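Local coordinates for protein putative glycoside hydrolase (Parabacteroides distasonis ATCC 8503, PDB 3GYC) that probably hydrolyses glycosidic bonds in carbohydrates, as a putative cellulase-like glycoside hydrolase with a TIM-barrel fold, at residues Gln91-Cys103 and Ile140-Ile153. Residues are numbered along the deposited sequence; the frame is centred on the assembly and turned at random.
Sequences QVQPNLNLFLSKC and ILRSIEEDGLLDTI
N97 meets S143 and D147 where two neighbouring outer helices of the TIM barrel, 95-105 and 130-146, pack together; their segments 95-103 and 140-146 cross at -56°, axes 10.0 Å apart. Both hydrogens of N97 ND2 are used: one goes to S143 O in the last turn of helix 130-146 at 3.0 Å, the other to D147 OD2 just beyond it, also at 3.0 Å. Each acceptor lies close to the amide plane, so the two bonds fix the rotation of the amide, while both acceptors are met from above their own planes. Asparagine suits the place because one short amide can reach a main-chain carbonyl and a carboxylate together.

Beside this polar group, L100 turns its two methyls to different partners: CD1 lies 3.9 Å from I144 CD1, while CD2 rests on I153 CD1, at the start of barrel strand 153-157. L149 comes in past the helix end and sets CD1 against N97 O (3.4 Å) and L100 CB. At the other end of the apolar patch, L96 CD2 touches I140 CD1 at 3.5 Å, the two side chains crossing almost perpendicularly; I63 of helix 60-65 borders both. Branched leucine and isoleucine methyls suit such a buried patch.

Q93 both crosses the contact and positions N97. Bent at chi2, it folds over the first turn of the following helix, and glutamine suits this double role: OE1 accepts from N97 N, while NE2 donates to N97 OD1 from above the carbonyl plane and to S143 OG, the latter at a bent 141°. Serine can accept there and still donate: its hydroxyl, placed between backbone N and carbonyl carbon by chi1 of 79°, reaches an in-plane lone pair of I140 O at 2.8 Å.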
loop_
_atom_site.group_PDB
_atom_site.type_symbol
_atom_site.label_atom_id
_atom_site.label_comp_id
_atom_site.label_asym_id
_atom_site.label_seq_id
_atom_site.Cartn_x
_atom_site.Cartn_y
_atom_site.Cartn_z
ATOM N N GLN A 91 -17.398 -10.176 -6.834
ATOM C CA GLN A 91 -17.342 -11.565 -6.374
ATOM C C GLN A 91 -15.840 -11.843 -6.201
ATOM O O GLN A 91 -15.048 -11.832 -7.175
ATOM C CB GLN A 91 -18.029 -12.545 -7.325
ATOM C CG GLN A 91 -18.031 -13.929 -6.776
ATOM C CD GLN A 91 -18.528 -14.983 -7.728
ATOM O OE1 GLN A 91 -19.498 -14.797 -8.457
ATOM N NE2 GLN A 91 -17.915 -16.143 -7.652
ATOM N N VAL A 92 -15.433 -12.094 -4.961
ATOM C CA VAL A 92 -14.002 -12.140 -4.628
ATOM C C VAL A 92 -13.311 -13.433 -5.047
ATOM O O VAL A 92 -12.208 -13.378 -5.572
ATOM C CB VAL A 92 -13.733 -11.771 -3.167
ATOM C CG1 VAL A 92 -12.253 -11.658 -2.873
ATOM C CG2 VAL A 92 -14.402 -10.447 -2.817
ATOM N N GLN A 93 -13.942 -14.576 -4.839
ATOM C CA GLN A 93 -13.401 -15.851 -5.307
ATOM C C GLN A 93 -14.377 -16.434 -6.310
ATOM O O GLN A 93 -15.602 -16.349 -6.101
ATOM C CB GLN A 93 -13.165 -16.830 -4.161
ATOM C CG GLN A 93 -12.019 -16.527 -3.228
ATOM C CD GLN A 93 -10.635 -16.750 -3.856
ATOM O OE1 GLN A 93 -10.484 -16.752 -5.090
ATOM N NE2 GLN A 93 -9.629 -16.934 -3.004
ATOM N N PRO A 94 -13.860 -17.102 -7.356
ATOM C CA PRO A 94 -12.439 -17.414 -7.664
ATOM C C PRO A 94 -11.591 -16.296 -8.294
ATOM O O PRO A 94 -10.442 -16.542 -8.659
ATOM C CB PRO A 94 -12.558 -18.612 -8.631
ATOM C CG PRO A 94 -13.865 -18.344 -9.366
ATOM C CD PRO A 94 -14.791 -17.761 -8.306
ATOM N N ASN A 95 -12.150 -15.106 -8.466
ATOM C CA ASN A 95 -11.406 -13.952 -9.044
ATOM C C ASN A 95 -10.041 -13.704 -8.416
ATOM O O ASN A 95 -9.068 -13.487 -9.157
ATOM C CB ASN A 95 -12.221 -12.665 -9.032
ATOM C CG ASN A 95 -13.161 -12.566 -10.205
ATOM O OD1 ASN A 95 -12.985 -13.279 -11.179
ATOM N ND2 ASN A 95 -14.195 -11.660 -10.118
ATOM N N LEU A 96 -9.926 -13.817 -7.094
ATOM C CA LEU A 96 -8.641 -13.596 -6.445
ATOM C C LEU A 96 -7.646 -14.653 -6.881
ATOM O O LEU A 96 -6.526 -14.334 -7.307
ATOM C CB LEU A 96 -8.772 -13.528 -4.920
ATOM C CG LEU A 96 -7.476 -13.425 -4.129
ATOM C CD1 LEU A 96 -6.656 -12.126 -4.520
ATOM C CD2 LEU A 96 -7.721 -13.524 -2.617
ATOM N N ASN A 97 -8.051 -15.914 -6.802
ATOM C CA ASN A 97 -7.137 -16.982 -7.208
ATOM C C ASN A 97 -6.792 -16.918 -8.704
ATOM O O ASN A 97 -5.655 -17.289 -9.101
ATOM C CB ASN A 97 -7.643 -18.338 -6.753
ATOM C CG ASN A 97 -7.455 -18.565 -5.238
ATOM O OD1 ASN A 97 -7.087 -17.661 -4.470
ATOM N ND2 ASN A 97 -7.687 -19.774 -4.821
ATOM N N LEU A 98 -7.756 -16.466 -9.520
ATOM C CA LEU A 98 -7.506 -16.268 -10.966
ATOM C C LEU A 98 -6.448 -15.205 -11.159
ATOM O O LEU A 98 -5.510 -15.411 -11.896
ATOM C CB LEU A 98 -8.780 -15.950 -11.777
ATOM C CG LEU A 98 -9.716 -17.142 -12.049
ATOM C CD1 LEU A 98 -11.153 -16.717 -12.556
ATOM C CD2 LEU A 98 -9.103 -18.168 -12.994
ATOM N N PHE A 99 -6.627 -14.059 -10.506
ATOM C CA PHE A 99 -5.672 -12.978 -10.558
ATOM C C PHE A 99 -4.279 -13.411 -10.065
ATOM O O PHE A 99 -3.254 -13.099 -10.726
ATOM C CB PHE A 99 -6.186 -11.779 -9.753
ATOM C CG PHE A 99 -5.271 -10.578 -9.821
ATOM C CD1 PHE A 99 -5.288 -9.769 -10.957
ATOM C CD2 PHE A 99 -4.351 -10.322 -8.826
ATOM C CE1 PHE A 99 -4.437 -8.690 -11.060
ATOM C CE2 PHE A 99 -3.524 -9.237 -8.926
ATOM C CZ PHE A 99 -3.556 -8.438 -10.071
ATOM N N LEU A 100 -4.235 -14.148 -8.950
ATOM C CA LEU A 100 -2.978 -14.644 -8.402
ATOM C C LEU A 100 -2.317 -15.603 -9.352
ATOM O O LEU A 100 -1.096 -15.542 -9.487
ATOM C CB LEU A 100 -3.131 -15.255 -7.005
ATOM C CG LEU A 100 -3.594 -14.343 -5.880
ATOM C CD1 LEU A 100 -3.878 -15.192 -4.599
ATOM C CD2 LEU A 100 -2.613 -13.173 -5.544
ATOM N N SER A 101 -3.085 -16.455 -10.055
ATOM C CA SER A 101 -2.499 -17.366 -11.031
ATOM C C SER A 101 -1.827 -16.641 -12.184
ATOM O O SER A 101 -0.768 -17.090 -12.708
ATOM C CB SER A 101 -3.564 -18.310 -11.583
ATOM O OG SER A 101 -4.146 -19.007 -10.515
ATOM N N LYS A 102 -2.422 -15.528 -12.600
ATOM C CA LYS A 102 -1.853 -14.724 -13.684
ATOM C C LYS A 102 -0.556 -14.047 -13.215
ATOM O O LYS A 102 0.408 -13.930 -14.013
ATOM C CB LYS A 102 -2.858 -13.701 -14.233
ATOM C CG LYS A 102 -4.071 -14.351 -14.909
ATOM C CD LYS A 102 -5.048 -13.293 -15.426
ATOM C CE LYS A 102 -6.368 -13.964 -15.970
ATOM N NZ LYS A 102 -6.233 -14.849 -17.136
ATOM N N CYS A 103 -0.518 -13.646 -11.947
ATOM C CA CYS A 103 0.713 -13.131 -11.350
ATOM C C CYS A 103 1.804 -14.184 -11.324
ATOM O O CYS A 103 2.926 -13.932 -11.788
ATOM C CB CYS A 103 0.466 -12.570 -9.944
ATOM S SG CYS A 103 -0.555 -11.078 -10.001
ATOM N N ILE A 140 -8.759 -16.704 4.558
ATOM C CA ILE A 140 -8.393 -16.226 3.215
ATOM C C ILE A 140 -7.098 -16.949 2.781
ATOM O O ILE A 140 -6.974 -17.417 1.634
ATOM C CB ILE A 140 -8.348 -14.641 3.195
ATOM C CG1 ILE A 140 -8.573 -14.027 1.801
ATOM C CG2 ILE A 140 -7.093 -14.092 3.778
ATOM C CD1 ILE A 140 -7.427 -14.231 0.823
ATOM N N LEU A 141 -6.150 -17.099 3.695
ATOM C CA LEU A 141 -4.891 -17.768 3.344
ATOM C C LEU A 141 -5.120 -19.203 2.947
ATOM O O LEU A 141 -4.477 -19.663 2.024
ATOM C CB LEU A 141 -3.830 -17.638 4.442
ATOM C CG LEU A 141 -3.340 -16.206 4.677
ATOM C CD1 LEU A 141 -2.404 -16.148 5.854
ATOM C CD2 LEU A 141 -2.653 -15.624 3.378
ATOM N N ARG A 142 -6.043 -19.905 3.627
ATOM C CA ARG A 142 -6.400 -21.291 3.266
ATOM C C ARG A 142 -7.083 -21.321 1.878
ATOM O O ARG A 142 -6.838 -22.237 1.099
ATOM C CB ARG A 142 -7.278 -21.942 4.369
ATOM C CG ARG A 142 -7.344 -23.462 4.359
ATOM N N SER A 143 -7.902 -20.319 1.555
ATOM C CA SER A 143 -8.534 -20.244 0.210
ATOM C C SER A 143 -7.477 -20.129 -0.900
ATOM O O SER A 143 -7.649 -20.697 -1.978
ATOM C CB SER A 143 -9.586 -19.104 0.063
ATOM O OG SER A 143 -9.040 -17.804 -0.144
ATOM N N ILE A 144 -6.378 -19.441 -0.607
ATOM C CA ILE A 144 -5.273 -19.267 -1.566
ATOM C C ILE A 144 -4.458 -20.549 -1.638
ATOM O O ILE A 144 -4.086 -21.015 -2.704
ATOM C CB ILE A 144 -4.401 -18.078 -1.155
ATOM C CG1 ILE A 144 -5.227 -16.793 -1.301
ATOM C CG2 ILE A 144 -3.091 -18.084 -1.957
ATOM C CD1 ILE A 144 -4.605 -15.533 -0.792
ATOM N N GLU A 145 -4.211 -21.152 -0.485
ATOM C CA GLU A 145 -3.443 -22.378 -0.446
ATOM C C GLU A 145 -4.224 -23.548 -1.152
ATOM O O GLU A 145 -3.619 -24.506 -1.643
ATOM C CB GLU A 145 -3.137 -22.696 1.021
ATOM C CG GLU A 145 -1.864 -23.471 1.286
ATOM C CD GLU A 145 -1.583 -23.652 2.790
ATOM O OE1 GLU A 145 -2.423 -23.234 3.638
ATOM O OE2 GLU A 145 -0.517 -24.227 3.126
ATOM N N GLU A 146 -5.553 -23.447 -1.229
ATOM C CA GLU A 146 -6.372 -24.507 -1.883
ATOM C C GLU A 146 -5.929 -24.689 -3.347
ATOM O O GLU A 146 -5.860 -25.816 -3.832
ATOM C CB GLU A 146 -7.889 -24.180 -1.813
ATOM C CG GLU A 146 -8.826 -25.251 -2.387
ATOM N N ASP A 147 -5.586 -23.585 -4.023
ATOM C CA ASP A 147 -5.156 -23.650 -5.420
ATOM C C ASP A 147 -3.644 -23.607 -5.562
ATOM O O ASP A 147 -3.133 -23.351 -6.642
ATOM C CB ASP A 147 -5.838 -22.553 -6.265
ATOM C CG ASP A 147 -7.311 -22.877 -6.591
ATOM O OD1 ASP A 147 -7.690 -24.076 -6.568
ATOM O OD2 ASP A 147 -8.092 -21.947 -6.888
ATOM N N GLY A 148 -2.931 -23.864 -4.472
ATOM C CA GLY A 148 -1.465 -23.924 -4.468
ATOM C C GLY A 148 -0.757 -22.616 -4.845
ATOM O O GLY A 148 0.270 -22.653 -5.539
ATOM N N LEU A 149 -1.281 -21.484 -4.384
ATOM C CA LEU A 149 -0.759 -20.169 -4.747
ATOM C C LEU A 149 -0.100 -19.446 -3.603
ATOM O O LEU A 149 0.221 -18.310 -3.761
ATOM C CB LEU A 149 -1.894 -19.248 -5.273
ATOM C CG LEU A 149 -2.532 -19.701 -6.603
ATOM C CD1 LEU A 149 -3.974 -19.204 -6.779
ATOM C CD2 LEU A 149 -1.593 -19.308 -7.802
ATOM N N LEU A 150 0.155 -20.093 -2.466
ATOM C CA LEU A 150 0.678 -19.343 -1.319
ATOM C C LEU A 150 2.089 -18.794 -1.578
ATOM O O LEU A 150 2.434 -17.737 -1.073
ATOM C CB LEU A 150 0.642 -20.197 -0.063
ATOM C CG LEU A 150 0.528 -19.482 1.277
ATOM C CD1 LEU A 150 -0.542 -18.405 1.208
ATOM C CD2 LEU A 150 0.241 -20.526 2.404
ATOM N N ASP A 151 2.892 -19.503 -2.373
ATOM C CA ASP A 151 4.246 -19.025 -2.695
ATOM C C ASP A 151 4.270 -17.749 -3.538
ATOM O O ASP A 151 5.311 -17.104 -3.642
ATOM C CB ASP A 151 5.048 -20.115 -3.378
ATOM C CG ASP A 151 5.263 -21.305 -2.467
ATOM O OD1 ASP A 151 5.519 -21.070 -1.254
ATOM O OD2 ASP A 151 5.136 -22.472 -2.949
ATOM N N THR A 152 3.130 -17.364 -4.100
ATOM C CA THR A 152 3.014 -16.092 -4.834
ATOM C C THR A 152 2.838 -14.904 -3.885
ATOM O O THR A 152 3.059 -13.782 -4.275
ATOM C CB THR A 152 1.840 -16.182 -5.820
ATOM O OG1 THR A 152 2.196 -17.085 -6.878
ATOM C CG2 THR A 152 1.464 -14.826 -6.383
ATOM N N ILE A 153 2.452 -15.167 -2.631
ATOM C CA ILE A 153 2.223 -14.137 -1.668
ATOM C C ILE A 153 3.558 -13.755 -1.026
ATOM O O ILE A 153 4.309 -14.609 -0.547
ATOM C CB ILE A 153 1.198 -14.576 -0.589
ATOM C CG1 ILE A 153 -0.141 -14.953 -1.254
ATOM C CG2 ILE A 153 1.071 -13.488 0.483
ATOM C CD1 ILE A 153 -0.735 -13.939 -2.240
HETATM O O HOH W 1 -7.025 -20.477 -9.669
#